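PDB 1LKX: myosin IE heavy chain from Dictyostelium discoideum, which uses ATP hydrolysis, stimulated by actin, to work as a single-headed motor of the first myosin class on actin filaments and may move membranes relative to actin. Local coordinates for residues 28-38 against 48-57; 134-145 against 249-257. All coordinates share one frame; numbering follows the deposited sequence.

Interaction 1 of 2, residues 28-38 against 48-57. Unlike the reference sequence in segment 48-57: Thr48 (reference Arg). With ADP (adenosine-5'-diphosphate), chain G.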
loop_
_atom_site.group_PDB
_atom_site.type_symbol
_atom_site.label_atom_id
_atom_site.label_comp_id
_atom_site.label_asym_id
_atom_site.label_seq_id
_atom_site.Cartn_x
_atom_site.Cartn_y
_atom_site.Cartn_z
ATOM N N LEU A 28 6.447 -5.618 -24.792
ATOM C CA LEU A 28 5.966 -4.651 -23.819
ATOM C C LEU A 28 6.271 -3.207 -24.227
ATOM O O LEU A 28 5.414 -2.320 -24.130
ATOM C CB LEU A 28 6.578 -4.974 -22.467
ATOM C CG LEU A 28 6.147 -4.172 -21.250
ATOM C CD1 LEU A 28 6.312 -5.038 -20.029
ATOM C CD2 LEU A 28 6.966 -2.917 -21.127
ATOM N N THR A 29 7.491 -2.965 -24.689
ATOM C CA THR A 29 7.884 -1.629 -25.126
ATOM C C THR A 29 7.027 -1.182 -26.306
ATOM O O THR A 29 6.635 -0.021 -26.425
ATOM C CB THR A 29 9.325 -1.619 -25.594
ATOM O OG1 THR A 29 10.155 -2.148 -24.562
ATOM C CG2 THR A 29 9.762 -0.206 -25.928
ATOM N N MET A 30 6.762 -2.128 -27.190
ATOM C CA MET A 30 5.969 -1.883 -28.378
ATOM C C MET A 30 4.566 -1.435 -28.000
ATOM O O MET A 30 4.085 -0.415 -28.487
ATOM C CB MET A 30 5.894 -3.167 -29.180
ATOM C CG MET A 30 5.692 -2.980 -30.657
ATOM S SD MET A 30 5.522 -4.601 -31.398
ATOM C CE MET A 30 7.072 -5.441 -30.834
ATOM N N ARG A 31 3.916 -2.208 -27.135
ATOM C CA ARG A 31 2.569 -1.897 -26.681
ATOM C C ARG A 31 2.559 -0.517 -26.027
ATOM O O ARG A 31 1.848 0.384 -26.452
ATOM C CB ARG A 31 2.104 -2.921 -25.640
ATOM C CG ARG A 31 2.406 -4.373 -25.956
ATOM C CD ARG A 31 1.480 -4.942 -27.018
ATOM N NE ARG A 31 0.453 -5.834 -26.473
ATOM C CZ ARG A 31 -0.594 -5.440 -25.752
ATOM N NH1 ARG A 31 -0.771 -4.155 -25.468
ATOM N NH2 ARG A 31 -1.476 -6.335 -25.331
ATOM N N HIS A 32 3.365 -0.366 -24.986
ATOM C CA HIS A 32 3.418 0.887 -24.250
ATOM C C HIS A 32 3.584 2.128 -25.104
ATOM O O HIS A 32 2.906 3.129 -24.900
ATOM C CB HIS A 32 4.540 0.868 -23.215
ATOM C CG HIS A 32 4.594 2.113 -22.386
ATOM N ND1 HIS A 32 3.675 2.391 -21.397
ATOM C CD2 HIS A 32 5.419 3.184 -22.443
ATOM C CE1 HIS A 32 3.931 3.579 -20.880
ATOM N NE2 HIS A 32 4.984 4.082 -21.497
ATOM N N LYS A 33 4.502 2.064 -26.049
ATOM C CA LYS A 33 4.761 3.201 -26.909
ATOM C C LYS A 33 3.510 3.618 -27.685
ATOM O O LYS A 33 3.374 4.781 -28.076
ATOM C CB LYS A 33 5.895 2.866 -27.880
ATOM C CG LYS A 33 7.035 3.879 -27.897
ATOM C CD LYS A 33 8.028 3.641 -26.767
ATOM C CE LYS A 33 9.270 4.544 -26.894
ATOM N NZ LYS A 33 10.394 4.168 -25.958
ATOM N N SER A 34 2.600 2.671 -27.906
ATOM C CA SER A 34 1.360 2.961 -28.633
ATOM C C SER A 34 0.125 3.063 -27.721
ATOM O O SER A 34 -1.011 2.826 -28.157
ATOM C CB SER A 34 1.120 1.906 -29.719
ATOM O OG SER A 34 0.997 0.606 -29.173
ATOM N N ASP A 35 0.368 3.415 -26.458
ATOM C CA ASP A 35 -0.682 3.580 -25.466
ATOM C C ASP A 35 -1.482 2.329 -25.129
ATOM O O ASP A 35 -2.681 2.404 -24.874
ATOM C CB ASP A 35 -1.625 4.702 -25.902
ATOM C CG ASP A 35 -0.964 6.064 -25.841
ATOM O OD1 ASP A 35 -1.606 7.065 -26.243
ATOM O OD2 ASP A 35 0.200 6.131 -25.384
ATOM N N ASN A 36 -0.824 1.179 -25.125
ATOM C CA ASN A 36 -1.492 -0.063 -24.771
ATOM C C ASN A 36 -0.920 -0.502 -23.440
ATOM O O ASN A 36 -0.171 -1.472 -23.361
ATOM C CB ASN A 36 -1.234 -1.124 -25.832
ATOM C CG ASN A 36 -2.135 -0.969 -27.046
ATOM O OD1 ASN A 36 -3.331 -1.278 -26.992
ATOM N ND2 ASN A 36 -1.567 -0.484 -28.147
ATOM N N ILE A 37 -1.274 0.246 -22.399
ATOM C CA ILE A 37 -0.806 0.005 -21.041
ATOM C C ILE A 37 -0.933 -1.443 -20.565
ATOM O O ILE A 37 -0.000 -2.010 -19.990
ATOM C CB ILE A 37 -1.605 0.818 -20.043
ATOM C CG1 ILE A 37 -1.982 2.171 -20.617
ATOM C CG2 ILE A 37 -0.818 0.985 -18.778
ATOM C CD1 ILE A 37 -3.096 2.805 -19.791
ATOM N N TYR A 38 -2.102 -2.028 -20.800
ATOM C CA TYR A 38 -2.398 -3.372 -20.336
ATOM C C TYR A 38 -2.098 -4.534 -21.268
ATOM O O TYR A 38 -2.334 -4.467 -22.466
ATOM C CB TYR A 38 -3.870 -3.438 -19.912
ATOM C CG TYR A 38 -4.264 -2.381 -18.906
ATOM C CD1 TYR A 38 -3.891 -2.487 -17.561
ATOM C CD2 TYR A 38 -4.978 -1.256 -19.308
ATOM C CE1 TYR A 38 -4.222 -1.499 -16.652
ATOM C CE2 TYR A 38 -5.310 -0.262 -18.414
ATOM C CZ TYR A 38 -4.935 -0.388 -17.092
ATOM O OH TYR A 38 -5.299 0.605 -16.217
ATOM N N THR A 48 1.601 -0.725 -17.500
ATOM C CA THR A 48 2.737 0.179 -17.560
ATOM C C THR A 48 2.300 1.632 -17.475
ATOM O O THR A 48 1.622 2.141 -18.374
ATOM C CB THR A 48 3.516 -0.022 -18.869
ATOM O OG1 THR A 48 2.630 0.137 -19.987
ATOM C CG2 THR A 48 4.125 -1.417 -18.911
ATOM N N ASN A 49 2.707 2.297 -16.398
ATOM C CA ASN A 49 2.369 3.695 -16.157
ATOM C C ASN A 49 2.510 4.584 -17.407
ATOM O O ASN A 49 3.615 4.812 -17.907
ATOM C CB ASN A 49 3.251 4.243 -15.048
ATOM C CG ASN A 49 2.702 5.502 -14.462
ATOM O OD1 ASN A 49 2.210 6.367 -15.184
ATOM N ND2 ASN A 49 2.781 5.627 -13.146
ATOM N N PRO A 50 1.384 5.108 -17.916
ATOM C CA PRO A 50 1.333 5.969 -19.097
ATOM C C PRO A 50 1.895 7.350 -18.846
ATOM O O PRO A 50 2.491 7.962 -19.726
ATOM C CB PRO A 50 -0.157 6.049 -19.410
ATOM C CG PRO A 50 -0.716 4.856 -18.765
ATOM C CD PRO A 50 0.025 4.787 -17.472
ATOM N N PHE A 51 1.694 7.836 -17.634
ATOM C CA PHE A 51 2.135 9.165 -17.267
ATOM C C PHE A 51 1.384 10.229 -18.072
ATOM O O PHE A 51 1.947 11.235 -18.490
ATOM C CB PHE A 51 3.647 9.289 -17.441
ATOM C CG PHE A 51 4.423 8.640 -16.340
ATOM C CD1 PHE A 51 4.153 8.949 -15.005
ATOM C CD2 PHE A 51 5.418 7.716 -16.619
ATOM C CE1 PHE A 51 4.864 8.345 -13.964
ATOM C CE2 PHE A 51 6.138 7.103 -15.581
ATOM C CZ PHE A 51 5.855 7.422 -14.253
ATOM N N LYS A 52 0.094 9.983 -18.275
ATOM C CA LYS A 52 -0.790 10.886 -19.002
ATOM C C LYS A 52 -2.169 10.222 -19.115
ATOM O O LYS A 52 -2.293 9.002 -19.003
ATOM C CB LYS A 52 -0.237 11.193 -20.396
ATOM C CG LYS A 52 -0.271 10.025 -21.341
ATOM C CD LYS A 52 -0.098 10.504 -22.766
ATOM C CE LYS A 52 -0.374 9.396 -23.773
ATOM N NZ LYS A 52 -0.351 9.917 -25.171
ATOM N N ASN A 53 -3.205 11.020 -19.341
ATOM C CA ASN A 53 -4.547 10.467 -19.428
ATOM C C ASN A 53 -4.825 9.732 -20.714
ATOM O O ASN A 53 -4.577 10.246 -21.791
ATOM C CB ASN A 53 -5.600 11.564 -19.277
ATOM C CG ASN A 53 -5.526 12.260 -17.942
ATOM O OD1 ASN A 53 -5.519 11.615 -16.886
ATOM N ND2 ASN A 53 -5.474 13.588 -17.972
ATOM N N LEU A 54 -5.343 8.521 -20.584
ATOM C CA LEU A 54 -5.727 7.715 -21.733
ATOM C C LEU A 54 -7.239 7.566 -21.623
ATOM O O LEU A 54 -7.749 6.949 -20.686
ATOM C CB LEU A 54 -5.044 6.347 -21.698
ATOM C CG LEU A 54 -3.634 6.321 -22.283
ATOM C CD1 LEU A 54 -2.777 7.362 -21.602
ATOM C CD2 LEU A 54 -3.035 4.943 -22.111
ATOM N N ASN A 55 -7.958 8.150 -22.570
ATOM C CA ASN A 55 -9.407 8.088 -22.530
ATOM C C ASN A 55 -9.908 6.660 -22.721
ATOM O O ASN A 55 -10.551 6.349 -23.719
ATOM C CB ASN A 55 -9.995 9.017 -23.594
ATOM C CG ASN A 55 -11.396 9.475 -23.248
ATOM O OD1 ASN A 55 -11.651 9.932 -22.132
ATOM N ND2 ASN A 55 -12.313 9.362 -24.205
ATOM N N ILE A 56 -9.615 5.801 -21.748
ATOM C CA ILE A 56 -10.032 4.408 -21.802
ATOM C C ILE A 56 -10.703 3.962 -20.509
ATOM O O ILE A 56 -10.869 2.767 -20.267
ATOM C CB ILE A 56 -8.836 3.493 -22.066
ATOM C CG1 ILE A 56 -8.004 3.344 -20.801
ATOM C CG2 ILE A 56 -7.976 4.090 -23.156
ATOM C CD1 ILE A 56 -6.824 2.443 -20.967
ATOM N N TYR A 57 -11.090 4.927 -19.682
ATOM C CA TYR A 57 -11.735 4.617 -18.419
ATOM C C TYR A 57 -13.106 5.269 -18.334
ATOM O O TYR A 57 -13.533 5.726 -17.275
ATOM C CB TYR A 57 -10.859 5.086 -17.271
ATOM C CG TYR A 57 -9.478 4.487 -17.287
ATOM C CD1 TYR A 57 -9.281 3.126 -17.071
ATOM C CD2 TYR A 57 -8.360 5.288 -17.518
ATOM C CE1 TYR A 57 -8.001 2.577 -17.079
ATOM C CE2 TYR A 57 -7.076 4.752 -17.530
ATOM C CZ TYR A 57 -6.900 3.396 -17.309
ATOM O OH TYR A 57 -5.628 2.860 -17.319
HETATM P PB ADP G . 1.761 4.176 -6.784
HETATM O O1B ADP G . 0.461 3.884 -6.121
HETATM O O2B ADP G . 2.762 4.903 -6.012
HETATM O O3B ADP G . 2.245 2.798 -7.256
HETATM P PA ADP G . 0.331 5.948 -8.463
HETATM O O1A ADP G . -0.865 5.152 -8.774
HETATM O O2A ADP G . 0.251 6.952 -7.368
HETATM O O3A ADP G . 1.575 5.034 -8.080
HETATM O "O5'" ADP G . 0.743 6.619 -9.825
HETATM C "C5'" ADP G . 1.721 7.658 -9.735
HETATM C "C4'" ADP G . 1.307 8.693 -10.700
HETATM O "O4'" ADP G . 1.358 8.006 -11.916
HETATM C "C3'" ADP G . -0.118 9.082 -10.631
HETATM O "O3'" ADP G . -0.557 9.830 -9.500
HETATM C "C2'" ADP G . -0.309 9.631 -12.019
HETATM O "O2'" ADP G . 0.170 10.938 -12.216
HETATM C "C1'" ADP G . 0.378 8.541 -12.789
HETATM N N9 ADP G . -0.495 7.436 -13.210
HETATM C C8 ADP G . -0.472 6.119 -12.831
HETATM N N7 ADP G . -1.288 5.371 -13.498
HETATM C C5 ADP G . -1.888 6.248 -14.377
HETATM C C6 ADP G . -2.850 6.044 -15.361
HETATM N N6 ADP G . -3.405 4.876 -15.515
HETATM N N1 ADP G . -3.264 7.152 -16.120
HETATM C C2 ADP G . -2.704 8.415 -15.855
HETATM N N3 ADP G . -1.782 8.693 -14.922
HETATM C C4 ADP G . -1.411 7.536 -14.216
#
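His32 leaves helix 21-33 with its ring trans to the backbone N (chi1 -177°), which brings the imidazole onto Thr48, whose OG1 sits between backbone N and carbonyl carbon (chi1 56°). ND1 of His32 and OG1 of Thr48 share a hydrogen bond of 2.9 Å at the ring edge, close to the ring plane. Beyond it the same edge carries CE1 up to Asn49 O, 3.2 Å away. Thr48 turns its methyl the other way: CG2 lies 3.9 Å from Leu28 CD2, the two side chains running antiparallel alongside one another. The helix ends in a Schellman motif with Asp35 as its C-prime residue, and the chain then turns into strand 38-40, the edge of the motor domain's central sheet, beside strand 45-48. At that junction Thr48 N donates to Ile37 O over 3.2 Å. Ile37 sends CD1 in between Pro50 and Ile56, crossing Pro50 at roughly a right angle. Farther along, the tyrosines Tyr38 and Tyr57 approach from opposite directions and join their OH atoms in a hydrogen bond. Lys52, an exposed residue, pairs its NZ with Asp35 OD1 in a salt bridge whose hydrogen bond is weak (3.3 Å). Asn49 points away from the helix to the nucleotide, where its ND2 donates almost straight to ADP O4' (3.0 Å) and also bonds Gly104 O of the P-loop.

Interaction 2 of 2, residues 134-145 against 249-257. Unlike the reference sequence in segment 134-145: Leu137 (reference Phe), Asp138 (reference Gln).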
loop_
_atom_site.group_PDB
_atom_site.type_symbol
_atom_site.label_atom_id
_atom_site.label_comp_id
_atom_site.label_asym_id
_atom_site.label_seq_id
_atom_site.Cartn_x
_atom_site.Cartn_y
_atom_site.Cartn_z
ATOM N N LYS A 134 -20.977 6.358 -4.170
ATOM C CA LYS A 134 -20.438 7.713 -4.121
ATOM C C LYS A 134 -19.547 7.879 -2.900
ATOM O O LYS A 134 -18.515 8.544 -2.965
ATOM C CB LYS A 134 -21.588 8.731 -4.091
ATOM C CG LYS A 134 -21.196 10.186 -3.777
ATOM C CD LYS A 134 -20.223 10.767 -4.790
ATOM C CE LYS A 134 -19.878 12.221 -4.468
ATOM N NZ LYS A 134 -18.725 12.721 -5.290
ATOM N N MET A 135 -19.943 7.252 -1.794
ATOM C CA MET A 135 -19.184 7.321 -0.550
ATOM C C MET A 135 -17.888 6.548 -0.618
ATOM O O MET A 135 -16.844 7.071 -0.242
ATOM C CB MET A 135 -20.005 6.788 0.609
ATOM C CG MET A 135 -21.137 7.687 1.015
ATOM S SD MET A 135 -21.857 7.075 2.523
ATOM C CE MET A 135 -23.265 6.106 1.869
ATOM N N LEU A 136 -17.946 5.304 -1.076
ATOM C CA LEU A 136 -16.724 4.517 -1.173
ATOM C C LEU A 136 -15.713 5.281 -2.020
ATOM O O LEU A 136 -14.541 5.367 -1.680
ATOM C CB LEU A 136 -17.002 3.153 -1.807
ATOM C CG LEU A 136 -17.927 2.216 -1.034
ATOM C CD1 LEU A 136 -18.268 0.990 -1.867
ATOM C CD2 LEU A 136 -17.259 1.825 0.265
ATOM N N LEU A 137 -16.174 5.853 -3.123
ATOM C CA LEU A 137 -15.285 6.603 -4.000
ATOM C C LEU A 137 -14.726 7.885 -3.379
ATOM O O LEU A 137 -13.535 8.157 -3.486
ATOM C CB LEU A 137 -16.001 6.934 -5.306
ATOM C CG LEU A 137 -16.374 5.723 -6.154
ATOM C CD1 LEU A 137 -17.070 6.188 -7.405
ATOM C CD2 LEU A 137 -15.126 4.934 -6.498
ATOM N N ASP A 138 -15.579 8.679 -2.740
ATOM C CA ASP A 138 -15.123 9.911 -2.104
ATOM C C ASP A 138 -14.138 9.653 -0.961
ATOM O O ASP A 138 -13.412 10.555 -0.546
ATOM C CB ASP A 138 -16.322 10.703 -1.587
ATOM C CG ASP A 138 -16.981 11.530 -2.671
ATOM O OD1 ASP A 138 -16.870 11.143 -3.859
ATOM O OD2 ASP A 138 -17.613 12.561 -2.334
ATOM N N SER A 139 -14.106 8.426 -0.454
ATOM C CA SER A 139 -13.182 8.098 0.623
ATOM C C SER A 139 -11.726 8.197 0.130
ATOM O O SER A 139 -10.820 8.508 0.907
ATOM C CB SER A 139 -13.444 6.685 1.139
ATOM O OG SER A 139 -12.651 5.741 0.435
ATOM N N ASN A 140 -11.501 7.929 -1.158
ATOM C CA ASN A 140 -10.158 7.998 -1.735
ATOM C C ASN A 140 -9.533 9.388 -1.657
ATOM O O ASN A 140 -8.467 9.560 -1.065
ATOM C CB ASN A 140 -10.174 7.519 -3.188
ATOM C CG ASN A 140 -10.080 6.008 -3.301
ATOM O OD1 ASN A 140 -9.082 5.407 -2.897
ATOM N ND2 ASN A 140 -11.120 5.384 -3.844
ATOM N N PRO A 141 -10.189 10.404 -2.242
ATOM C CA PRO A 141 -9.649 11.770 -2.209
ATOM C C PRO A 141 -9.389 12.233 -0.795
ATOM O O PRO A 141 -8.448 12.974 -0.532
ATOM C CB PRO A 141 -10.747 12.598 -2.871
ATOM C CG PRO A 141 -11.372 11.628 -3.819
ATOM C CD PRO A 141 -11.462 10.371 -2.984
ATOM N N LEU A 142 -10.246 11.781 0.110
ATOM C CA LEU A 142 -10.171 12.131 1.524
ATOM C C LEU A 142 -8.892 11.584 2.169
ATOM O O LEU A 142 -8.077 12.339 2.686
ATOM C CB LEU A 142 -11.422 11.590 2.226
ATOM C CG LEU A 142 -11.994 12.317 3.444
ATOM C CD1 LEU A 142 -11.276 11.886 4.687
ATOM C CD2 LEU A 142 -11.865 13.804 3.257
ATOM N N LEU A 143 -8.711 10.271 2.130
ATOM C CA LEU A 143 -7.520 9.668 2.695
ATOM C C LEU A 143 -6.261 10.106 1.971
ATOM O O LEU A 143 -5.221 10.297 2.589
ATOM C CB LEU A 143 -7.612 8.152 2.632
ATOM C CG LEU A 143 -8.698 7.526 3.503
ATOM C CD1 LEU A 143 -8.703 6.022 3.296
ATOM C CD2 LEU A 143 -8.458 7.885 4.963
ATOM N N GLU A 144 -6.347 10.249 0.653
ATOM C CA GLU A 144 -5.188 10.660 -0.128
ATOM C C GLU A 144 -4.649 12.001 0.364
ATOM O O GLU A 144 -3.441 12.215 0.396
ATOM C CB GLU A 144 -5.562 10.729 -1.605
ATOM C CG GLU A 144 -4.588 9.980 -2.497
ATOM C CD GLU A 144 -5.253 9.372 -3.747
ATOM O OE1 GLU A 144 -6.027 8.389 -3.584
ATOM O OE2 GLU A 144 -5.007 9.872 -4.882
ATOM N N ALA A 145 -5.546 12.891 0.777
ATOM C CA ALA A 145 -5.141 14.205 1.255
ATOM C C ALA A 145 -4.296 14.130 2.519
ATOM O O ALA A 145 -3.319 14.862 2.655
ATOM C CB ALA A 145 -6.362 15.068 1.494
ATOM N N ILE A 249 -11.853 17.870 -1.334
ATOM C CA ILE A 249 -11.759 17.186 -0.052
ATOM C C ILE A 249 -12.921 17.566 0.851
ATOM O O ILE A 249 -13.539 16.708 1.474
ATOM C CB ILE A 249 -10.461 17.564 0.660
ATOM C CG1 ILE A 249 -9.274 17.186 -0.222
ATOM C CG2 ILE A 249 -10.391 16.888 2.007
ATOM C CD1 ILE A 249 -7.973 17.798 0.226
ATOM N N VAL A 250 -13.212 18.862 0.914
ATOM C CA VAL A 250 -14.294 19.356 1.750
ATOM C C VAL A 250 -15.628 18.790 1.309
ATOM O O VAL A 250 -16.471 18.498 2.135
ATOM C CB VAL A 250 -14.362 20.889 1.746
ATOM C CG1 VAL A 250 -15.409 21.360 2.730
ATOM C CG2 VAL A 250 -13.009 21.465 2.118
ATOM N N LYS A 251 -15.836 18.640 0.008
ATOM C CA LYS A 251 -17.085 18.050 -0.471
ATOM C C LYS A 251 -17.133 16.625 0.067
ATOM O O LYS A 251 -18.140 16.201 0.636
ATOM C CB LYS A 251 -17.131 17.998 -2.004
ATOM C CG LYS A 251 -17.583 19.278 -2.688
ATOM C CD LYS A 251 -17.525 19.120 -4.205
ATOM C CE LYS A 251 -18.294 20.221 -4.929
ATOM N NZ LYS A 251 -17.785 21.580 -4.603
ATOM N N ALA A 252 -16.026 15.901 -0.121
ATOM C CA ALA A 252 -15.882 14.518 0.324
ATOM C C ALA A 252 -16.132 14.419 1.815
ATOM O O ALA A 252 -16.764 13.477 2.281
ATOM C CB ALA A 252 -14.496 14.011 -0.001
ATOM N N MET A 253 -15.635 15.399 2.565
ATOM C CA MET A 253 -15.827 15.425 4.011
ATOM C C MET A 253 -17.312 15.339 4.329
ATOM O O MET A 253 -17.715 14.605 5.220
ATOM C CB MET A 253 -15.268 16.720 4.602
ATOM C CG MET A 253 -13.800 16.966 4.303
ATOM S SD MET A 253 -12.746 16.727 5.739
ATOM C CE MET A 253 -12.446 18.356 6.212
ATOM N N GLU A 254 -18.120 16.087 3.587
ATOM C CA GLU A 254 -19.563 16.118 3.797
ATOM C C GLU A 254 -20.270 14.891 3.258
ATOM O O GLU A 254 -21.200 14.394 3.884
ATOM C CB GLU A 254 -20.141 17.381 3.173
ATOM C CG GLU A 254 -19.545 18.636 3.784
ATOM C CD GLU A 254 -19.755 19.887 2.942
ATOM O OE1 GLU A 254 -19.622 19.808 1.699
ATOM O OE2 GLU A 254 -20.036 20.953 3.528
ATOM N N THR A 255 -19.833 14.400 2.104
ATOM C CA THR A 255 -20.431 13.206 1.517
ATOM C C THR A 255 -20.263 12.052 2.506
ATOM O O THR A 255 -21.014 11.068 2.475
ATOM C CB THR A 255 -19.740 12.836 0.167
ATOM O OG1 THR A 255 -20.028 13.846 -0.811
ATOM C CG2 THR A 255 -20.224 11.474 -0.353
ATOM N N LEU A 256 -19.272 12.193 3.388
ATOM C CA LEU A 256 -18.969 11.184 4.396
ATOM C C LEU A 256 -19.493 11.551 5.778
ATOM O O LEU A 256 -19.214 10.863 6.759
ATOM C CB LEU A 256 -17.464 10.953 4.470
ATOM C CG LEU A 256 -16.867 10.205 3.283
ATOM C CD1 LEU A 256 -15.354 10.198 3.377
ATOM C CD2 LEU A 256 -17.410 8.793 3.257
ATOM N N GLY A 257 -20.247 12.642 5.854
ATOM C CA GLY A 257 -20.811 13.053 7.125
ATOM C C GLY A 257 -19.853 13.687 8.110
ATOM O O GLY A 257 -19.725 13.243 9.252
#
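Helices 134-145 and 249-255 pass 8.7 Å apart at their axes, with 130° between their N-to-C directions, so they run roughly antiparallel but well splayed. The first helix is kinked at Pro141, whose N cannot bond to the preceding turn. Asp138 and Ala252 have the closest CA atoms across the pair, 5.3 Å apart, and the small methyl of Ala252 rests on the backbone O and CB of Asp138. One turn beyond Asp138, Leu142 pushes CD2 against Ile249 CG2 (3.6 Å), crossing that side chain at about a right angle, and the same methyl reaches Ala252 CB. Leu256, just past the end of its helix, lies antiparallel beside Leu142, placing CD1 4.0 Å from Leu142 CG and CD2 near Met135 O. Ala145 closes this end against Ile249 CD1, while Leu364 of helix 342-372 also packs on Leu142. The other end adds a polar group. Thr255 OG1, anti to its carbonyl carbon (chi1 -67°), donates to Asp138 OD2 over 3.1 Å, meeting it on the anti side and 28° out of the carboxylate plane. Lys134 NZ takes the syn lone pair of Asp138 OD1 at 2.8 Å, with a weaker bond to OD2. The buried carboxylate is thus held from both helices, and the nearby ammonium probably favours its charged form.

In the fold
Both contacts belong to the myosin motor domain, but they stand differently toward its nucleotide. Interaction 1 forms part of the ADP pocket: Asn49, Pro50, Lys52 and Tyr57 all line it, and the side chain of Asn49 is about 9 Å from both the magnesium and the vanadate ions. Interaction 2 is set further back, with the Pro141 side chain about 12 Å from ADP and about 9 Å from that of Thr108. Between the two lies helix 107-121, which follows the P-loop: its Lys113 and Gln116 meet Tyr57, while Lys112 and Met115 touch Asn140. The contact centres are 28 Å apart and their nearest atoms about 10 Å, without touching.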